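Local coordinates for chitin oligosaccharide binding protein NagB2 (Paenibacillus sp. FPU-7, PDB 7EHU), which binds the chitin oligosaccharides N,N'-diacetylchitobiose and N,N',N''-triacetylchitotriose, probably as the extracellular solute-binding component of a sugar uptake system, at residues D28-T33 with D326-A331; G99-N104 with V392-K397. All coordinates share one frame; numbering follows the deposited sequence.

Contact 1 of 2, residues D28-T33 with D326-A331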
ATOM      1  N   ASP A  28     -13.373 -31.415 -15.569  1.00 37.49           N
ATOM      2  CA  ASP A  28     -12.637 -31.233 -16.820  1.00 34.49           C
ATOM      3  C   ASP A  28     -11.241 -30.662 -16.568  1.00 29.60           C
ATOM      4  O   ASP A  28     -11.009 -29.964 -15.576  1.00 29.14           O
ATOM      5  CB  ASP A  28     -13.377 -30.262 -17.763  1.00 36.48           C
ATOM      6  CG  ASP A  28     -14.722 -30.790 -18.245  1.00 38.68           C
ATOM      7  OD1 ASP A  28     -15.217 -31.799 -17.701  1.00 39.00           O
ATOM      8  OD2 ASP A  28     -15.285 -30.172 -19.181  1.00 39.85           O
ATOM      9  N   SER A  29     -10.301 -30.981 -17.449  1.00 25.47           N
ATOM     10  CA  SER A  29      -8.987 -30.356 -17.379  1.00 24.25           C
ATOM     11  C   SER A  29      -9.143 -28.853 -17.576  1.00 22.00           C
ATOM     12  O   SER A  29      -9.792 -28.404 -18.527  1.00 22.78           O
ATOM     13  CB  SER A  29      -8.089 -30.948 -18.468  1.00 25.79           C
ATOM     14  OG  SER A  29      -6.772 -30.450 -18.361  1.00 28.57           O
ATOM     15  N   VAL A  30      -8.573 -28.069 -16.665  1.00 19.93           N
ATOM     16  CA  VAL A  30      -8.642 -26.613 -16.757  1.00 19.12           C
ATOM     17  C   VAL A  30      -7.339 -26.029 -16.228  1.00 17.30           C
ATOM     18  O   VAL A  30      -6.805 -26.486 -15.217  1.00 16.34           O
ATOM     19  CB  VAL A  30      -9.883 -26.081 -16.001  1.00 21.23           C
ATOM     20  CG1 VAL A  30      -9.811 -26.385 -14.521  1.00 22.30           C
ATOM     21  CG2 VAL A  30     -10.068 -24.619 -16.233  1.00 22.04           C
ATOM     22  N   SER A  31      -6.819 -25.023 -16.923  1.00 17.80           N
ATOM     23  CA  SER A  31      -5.608 -24.327 -16.513  1.00 18.10           C
ATOM     24  C   SER A  31      -5.964 -22.888 -16.185  1.00 17.43           C
ATOM     25  O   SER A  31      -6.617 -22.208 -16.987  1.00 20.42           O
ATOM     26  CB  SER A  31      -4.552 -24.352 -17.625  1.00 21.30           C
ATOM     27  OG  SER A  31      -3.388 -23.637 -17.234  1.00 25.41           O
ATOM     28  N   LEU A  32      -5.537 -22.426 -15.012  1.00 14.79           N
ATOM     29  CA  LEU A  32      -5.806 -21.063 -14.566  1.00 14.33           C
ATOM     30  C   LEU A  32      -4.476 -20.392 -14.261  1.00 14.57           C
ATOM     31  O   LEU A  32      -3.616 -20.980 -13.601  1.00 17.52           O
ATOM     32  CB  LEU A  32      -6.677 -21.062 -13.301  1.00 15.86           C
ATOM     33  CG  LEU A  32      -8.091 -21.635 -13.495  1.00 18.29           C
ATOM     34  CD1 LEU A  32      -8.100 -23.122 -13.208  1.00 20.20           C
ATOM     35  CD2 LEU A  32      -9.082 -20.917 -12.604  1.00 19.35           C
ATOM     36  N   THR A  33      -4.304 -19.169 -14.732  1.00 11.46           N
ATOM     37  CA  THR A  33      -3.165 -18.359 -14.345  1.00 11.37           C
ATOM     38  C   THR A  33      -3.525 -17.547 -13.114  1.00 10.48           C
ATOM     39  O   THR A  33      -4.588 -16.917 -13.049  1.00 10.99           O
ATOM     40  CB  THR A  33      -2.735 -17.453 -15.489  1.00 13.63           C
ATOM     41  OG1 THR A  33      -2.367 -18.288 -16.597  1.00 16.65           O
ATOM     42  CG2 THR A  33      -1.559 -16.548 -15.074  1.00 14.87           C
ATOM     43  N   ASP A 326     -17.480 -22.825 -16.930  1.00 17.37           N
ATOM     44  CA  ASP A 326     -17.987 -23.418 -15.700  1.00 19.90           C
ATOM     45  C   ASP A 326     -16.882 -24.118 -14.915  1.00 18.73           C
ATOM     46  O   ASP A 326     -16.835 -24.026 -13.684  1.00 18.96           O
ATOM     47  CB  ASP A 326     -19.139 -24.380 -16.008  1.00 23.87           C
ATOM     48  CG  ASP A 326     -20.412 -23.654 -16.422  1.00 28.12           C
ATOM     49  OD1 ASP A 326     -20.568 -22.457 -16.071  1.00 30.35           O
ATOM     50  OD2 ASP A 326     -21.268 -24.280 -17.082  1.00 30.15           O
ATOM     51  N   ALA A 327     -15.980 -24.811 -15.607  1.00 17.74           N
ATOM     52  CA  ALA A 327     -14.899 -25.513 -14.919  1.00 18.11           C
ATOM     53  C   ALA A 327     -13.947 -24.525 -14.260  1.00 16.45           C
ATOM     54  O   ALA A 327     -13.489 -24.739 -13.127  1.00 16.89           O
ATOM     55  CB  ALA A 327     -14.153 -26.410 -15.906  1.00 18.32           C
ATOM     56  N   GLU A 328     -13.626 -23.442 -14.970  1.00 15.04           N
ATOM     57  CA  GLU A 328     -12.774 -22.402 -14.409  1.00 14.41           C
ATOM     58  C   GLU A 328     -13.414 -21.768 -13.187  1.00 13.34           C
ATOM     59  O   GLU A 328     -12.741 -21.530 -12.178  1.00 13.07           O
ATOM     60  CB  GLU A 328     -12.489 -21.347 -15.479  1.00 14.64           C
ATOM     61  CG  GLU A 328     -11.550 -21.793 -16.615  1.00 16.25           C
ATOM     62  CD  GLU A 328     -11.432 -20.741 -17.706  1.00 17.94           C
ATOM     63  OE1 GLU A 328     -12.485 -20.200 -18.077  1.00 17.13           O
ATOM     64  OE2 GLU A 328     -10.303 -20.436 -18.173  1.00 20.21           O
ATOM     65  N   LYS A 329     -14.715 -21.499 -13.242  1.00 13.68           N
ATOM     66  CA  LYS A 329     -15.381 -20.856 -12.111  1.00 14.29           C
ATOM     67  C   LYS A 329     -15.422 -21.774 -10.899  1.00 13.27           C
ATOM     68  O   LYS A 329     -15.253 -21.305  -9.773  1.00 13.48           O
ATOM     69  CB  LYS A 329     -16.766 -20.345 -12.520  1.00 17.87           C
ATOM     70  CG  LYS A 329     -17.727 -19.432 -11.505  1.00 22.42           C
ATOM     71  CD  LYS A 329     -18.850 -19.357 -12.546  1.00 26.99           C
ATOM     72  CE  LYS A 329     -18.260 -18.450 -13.609  1.00 29.91           C
ATOM     73  NZ  LYS A 329     -19.115 -17.942 -14.691  1.00 31.98           N
ATOM     74  N   LYS A 330     -15.572 -23.089 -11.100  1.00 13.57           N
ATOM     75  CA  LYS A 330     -15.483 -24.018  -9.976  1.00 14.91           C
ATOM     76  C   LYS A 330     -14.114 -23.956  -9.305  1.00 13.54           C
ATOM     77  O   LYS A 330     -14.018 -23.986  -8.073  1.00 14.15           O
ATOM     78  CB  LYS A 330     -15.762 -25.432 -10.462  1.00 18.77           C
ATOM     79  CG  LYS A 330     -15.846 -26.491  -9.374  1.00 23.11           C
ATOM     80  CD  LYS A 330     -16.302 -27.844  -9.934  1.00 27.65           C
ATOM     81  CE  LYS A 330     -17.335 -27.665 -11.057  1.00 31.74           C
ATOM     82  NZ  LYS A 330     -18.728 -27.250 -10.697  1.00 34.25           N
ATOM     83  N   ALA A 331     -13.048 -23.918 -10.104  1.00 13.57           N
ATOM     84  CA  ALA A 331     -11.704 -23.810  -9.556  1.00 13.77           C
ATOM     85  C   ALA A 331     -11.509 -22.491  -8.825  1.00 12.61           C
ATOM     86  O   ALA A 331     -10.890 -22.459  -7.756  1.00 12.21           O
ATOM     87  CB  ALA A 331     -10.688 -23.968 -10.683  1.00 14.16           C
TER
HETATM   88  O   HOH W   1      -8.777 -22.877 -18.809  1.00 40.57           O
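Val30 and Glu328 carry the middle of this contact, their side chains crossing at a slant. Val30 turns CG2 anti to the backbone N, beside its own carbonyl carbon, and this methyl presses on the aliphatic stem of Glu328. Val30 CG2 lies 3.2 Å from Glu328 CG, a very close approach. Ala327 comes in beside the valine, with its CB 4.3 Å from Val30 CB. Further along the strand, Leu32 sets both its methyls against Ala331. Leu32 CD1 is 3.7 Å from Ala331 CB, while Leu32 CD2 also lies 3.7 Å from Glu328 O.

The carboxylate of Glu328 leaves this apolar layer. Glu328 OE1 accepts a hydrogen bond from Asn325 N, one residue before the helix. Glu328 OE2 is bonded to Gln92 NE2 and takes a hydrogen bond from a water at 2.9 Å. The same water donates to Ser31 O at 2.9 Å and so ties strand to helix.

Val30 and Leu32 point to the same side of strand 30-36, and the axis of helix 326-331 crosses strand 30-33 at -56°, 8.6 Å away. A helix packed on a sheet whose strands run parallel around 30-36 is typical of the α/β domains of periplasmic-binding-protein folds.

Contact 2 of 2, residues G99-N104 with V392-K397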
ATOM      1  N   GLY A  99     -10.696   0.783  -5.567  1.00  8.63           N
ATOM      2  CA  GLY A  99     -10.816   2.144  -6.036  1.00  8.79           C
ATOM      3  C   GLY A  99     -10.731   2.228  -7.540  1.00  9.41           C
ATOM      4  O   GLY A  99     -11.301   1.385  -8.242  1.00  9.42           O
ATOM      5  N   ALA A 100      -9.966   3.211  -8.027  1.00  9.95           N
ATOM      6  CA  ALA A 100      -9.904   3.521  -9.456  1.00  9.84           C
ATOM      7  C   ALA A 100      -9.671   2.286 -10.316  1.00  8.92           C
ATOM      8  O   ALA A 100     -10.362   2.100 -11.312  1.00 10.16           O
ATOM      9  CB  ALA A 100      -8.827   4.581  -9.735  1.00 11.67           C
ATOM     10  N   ASP A 101      -8.670   1.457  -9.985  1.00  9.64           N
ATOM     11  CA  ASP A 101      -8.363   0.312 -10.845  1.00  8.66           C
ATOM     12  C   ASP A 101      -9.575  -0.610 -10.963  1.00  9.14           C
ATOM     13  O   ASP A 101      -9.955  -1.032 -12.063  1.00  9.69           O
ATOM     14  CB  ASP A 101      -7.180  -0.489 -10.293  1.00  9.01           C
ATOM     15  CG  ASP A 101      -5.850   0.213 -10.413  1.00  9.88           C
ATOM     16  OD1 ASP A 101      -5.724   1.316 -11.001  1.00 11.32           O
ATOM     17  OD2 ASP A 101      -4.895  -0.339  -9.828  1.00  9.74           O
ATOM     18  N   THR A 102     -10.164  -0.985  -9.824  1.00  8.71           N
ATOM     19  CA  THR A 102     -11.344  -1.860  -9.826  1.00  8.70           C
ATOM     20  C   THR A 102     -12.502  -1.211 -10.564  1.00  9.32           C
ATOM     21  O   THR A 102     -13.206  -1.871 -11.327  1.00  9.73           O
ATOM     22  CB  THR A 102     -11.742  -2.203  -8.375  1.00  9.20           C
ATOM     23  OG1 THR A 102     -10.788  -3.100  -7.808  1.00  9.71           O
ATOM     24  CG2 THR A 102     -13.079  -2.887  -8.304  1.00 10.27           C
ATOM     25  N   GLN A 103     -12.727   0.082 -10.342  1.00  9.40           N
ATOM     26  CA  GLN A 103     -13.807   0.757 -11.046  1.00 10.26           C
ATOM     27  C   GLN A 103     -13.595   0.687 -12.550  1.00 10.31           C
ATOM     28  O   GLN A 103     -14.532   0.419 -13.303  1.00 10.94           O
ATOM     29  CB  GLN A 103     -13.868   2.200 -10.576  1.00 10.94           C
ATOM     30  CG  GLN A 103     -14.392   2.335  -9.137  1.00 12.79           C
ATOM     31  CD  GLN A 103     -13.864   3.564  -8.427  1.00 14.74           C
ATOM     32  OE1 GLN A 103     -13.381   4.512  -9.055  1.00 16.04           O
ATOM     33  NE2 GLN A 103     -13.963   3.561  -7.111  1.00 15.06           N
ATOM     34  N   ASN A 104     -12.364   0.918 -13.006  1.00 10.56           N
ATOM     35  CA  ASN A 104     -12.094   0.866 -14.436  1.00 10.70           C
ATOM     36  C   ASN A 104     -12.358  -0.523 -14.997  1.00  9.46           C
ATOM     37  O   ASN A 104     -13.036  -0.674 -16.012  1.00 10.72           O
ATOM     38  CB  ASN A 104     -10.649   1.277 -14.704  1.00 12.38           C
ATOM     39  CG  ASN A 104     -10.416   2.760 -14.512  1.00 17.21           C
ATOM     40  OD1 ASN A 104     -11.351   3.525 -14.291  1.00 19.85           O
ATOM     41  ND2 ASN A 104      -9.159   3.179 -14.592  1.00 20.52           N
ATOM     42  N   VAL A 392      -7.868   8.555  -7.740  1.00 10.99           N
ATOM     43  CA  VAL A 392      -7.523   9.252  -8.967  1.00 12.08           C
ATOM     44  C   VAL A 392      -7.241   8.228 -10.055  1.00 11.33           C
ATOM     45  O   VAL A 392      -6.921   7.067  -9.797  1.00 11.00           O
ATOM     46  CB  VAL A 392      -6.349  10.250  -8.828  1.00 12.67           C
ATOM     47  CG1 VAL A 392      -6.613  11.256  -7.728  1.00 13.11           C
ATOM     48  CG2 VAL A 392      -5.042   9.514  -8.598  1.00 13.03           C
ATOM     49  N   GLN A 393      -7.349   8.690 -11.284  1.00 11.55           N
ATOM     50  CA  GLN A 393      -7.170   7.827 -12.427  1.00 12.57           C
ATOM     51  C   GLN A 393      -5.713   7.369 -12.521  1.00 11.98           C
ATOM     52  O   GLN A 393      -4.803   8.100 -12.112  1.00 11.87           O
ATOM     53  CB  GLN A 393      -7.541   8.598 -13.689  1.00 14.08           C
ATOM     54  CG  GLN A 393      -9.005   9.068 -13.765  1.00 16.23           C
ATOM     55  CD  GLN A 393      -9.293  10.490 -13.147  1.00 17.94           C
ATOM     56  OE1 GLN A 393      -8.630  10.959 -12.188  1.00 18.15           O
ATOM     57  NE2 GLN A 393     -10.301  11.171 -13.713  1.00 18.18           N
ATOM     58  N   PRO A 394      -5.467   6.158 -13.066  1.00 12.41           N
ATOM     59  CA  PRO A 394      -4.086   5.664 -13.205  1.00 13.41           C
ATOM     60  C   PRO A 394      -3.129   6.650 -13.853  1.00 12.77           C
ATOM     61  O   PRO A 394      -1.985   6.800 -13.402  1.00 13.05           O
ATOM     62  CB  PRO A 394      -4.279   4.388 -14.039  1.00 13.76           C
ATOM     63  CG  PRO A 394      -5.597   3.872 -13.581  1.00 15.45           C
ATOM     64  CD  PRO A 394      -6.449   5.116 -13.418  1.00 13.81           C
ATOM     65  N   LYS A 395      -3.572   7.350 -14.889  1.00 13.72           N
ATOM     66  CA  LYS A 395      -2.705   8.327 -15.528  1.00 14.85           C
ATOM     67  C   LYS A 395      -2.275   9.434 -14.571  1.00 14.05           C
ATOM     68  O   LYS A 395      -1.134   9.925 -14.643  1.00 14.01           O
ATOM     69  CB  LYS A 395      -3.425   8.944 -16.722  1.00 17.75           C
ATOM     70  CG  LYS A 395      -2.538   9.924 -17.382  1.00 22.06           C
ATOM     71  CD  LYS A 395      -1.328   9.405 -18.070  1.00 26.77           C
ATOM     72  CE  LYS A 395      -0.634  10.641 -18.654  1.00 30.10           C
ATOM     73  NZ  LYS A 395      -1.364  11.424 -19.626  1.00 32.12           N
ATOM     74  N   VAL A 396      -3.186   9.874 -13.704  1.00 12.66           N
ATOM     75  CA  VAL A 396      -2.859  10.900 -12.717  1.00 12.52           C
ATOM     76  C   VAL A 396      -1.823  10.366 -11.733  1.00 11.77           C
ATOM     77  O   VAL A 396      -0.836  11.040 -11.410  1.00 12.87           O
ATOM     78  CB  VAL A 396      -4.151  11.374 -12.008  1.00 13.01           C
ATOM     79  CG1 VAL A 396      -3.844  12.350 -10.869  1.00 14.33           C
ATOM     80  CG2 VAL A 396      -5.134  11.998 -13.003  1.00 13.51           C
ATOM     81  N   LYS A 397      -2.025   9.140 -11.255  1.00 10.39           N
ATOM     82  CA  LYS A 397      -1.077   8.523 -10.336  1.00 10.58           C
ATOM     83  C   LYS A 397       0.325   8.464 -10.932  1.00 11.41           C
ATOM     84  O   LYS A 397       1.304   8.850 -10.280  1.00 11.21           O
ATOM     85  CB  LYS A 397      -1.535   7.112  -9.962  1.00 10.71           C
ATOM     86  CG  LYS A 397      -0.634   6.405  -8.993  1.00 10.29           C
ATOM     87  CD  LYS A 397      -0.963   4.926  -8.857  1.00 10.10           C
ATOM     88  CE  LYS A 397      -0.415   4.099  -9.987  1.00 10.69           C
ATOM     89  NZ  LYS A 397      -0.716   2.679  -9.757  1.00 12.08           N
TER
HETATM   90  O   HOH W   2      -3.612   2.977 -10.396  1.00 12.72           O
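Ala100 and Asn104, one helical turn apart, meet the segment 392-397 together with Asp101. The apolar part centres on Pro394. Ala100 CB stands 4.4 Å from Pro394 CD. The same methyl, Ala100 CB, comes within 3.1 Å of Val392 O, so it packs against backbone as well as against the proline ring. The valine side chain itself points away from this interface.

Polar side chains also touch the ring. Asn104 and Pro394 reach toward each other tip to tip, with Asn104 ND2 3.5 Å from Pro394 CD. Asp101 instead slides past the proline in the opposite direction, and its OD1 is 3.6 Å from Pro394 CG. These are van der Waals contacts of polar atoms with ring carbons. Chi1 of -71° sets Asp101 CG anti to the carbonyl carbon, and the carboxylate it carries reaches both the proline and a water.

That water makes the polar link. It donates to Asp101 OD1 at 2.8 Å and accepts from Lys397 NZ at 3.0 Å. The two side chains do not meet directly, since Asp101 OD2 and Lys397 NZ are 5.2 Å apart. Each has its own salt bridge, Asp101 OD2 with Arg77 NE and Lys397 NZ with Asp78 OD2.

Backbone bonds start both helices. Gly99 O, at the N-cap of helix 100-107, accepts from Gln103 N. Gln393 O, at the N-cap of helix 394-408, accepts from Lys397 N.

The Asp101 side chain lies about 7 Å from a bound N-acetylglucosamine, near the sugar but not touching it. The chemistry implies a small contact in which polar atoms lie against a methyl and the proline ring, with charged groups joined through water. The two acids, Asp101 and Asp78, probably offset the neighbouring Arg77 and Lys397, whose like charges lie close.

How the contacts relate
Contacts 1 and 2 lie 29 Å apart between centres, and their nearest atoms are about 16 Å apart. They do not touch. Their segments alternate along the chain, in the order 28-33, 99-104, 326-331, 392-397. Each contact therefore joins an early part of the chain to a late one. The mixed sheet connects them: strand 30-36 pairs with strand 93-97, which leads into helix 100-107. Strand 93-97 also pairs with strand 309-320, which precedes helix 326-339. Contact 1 sits far out, 30 Å from the chain centre. Contact 2 is buried nearer the middle and the bound sugar. Early and late parts of the chain are woven together, as in other solute-binding proteins.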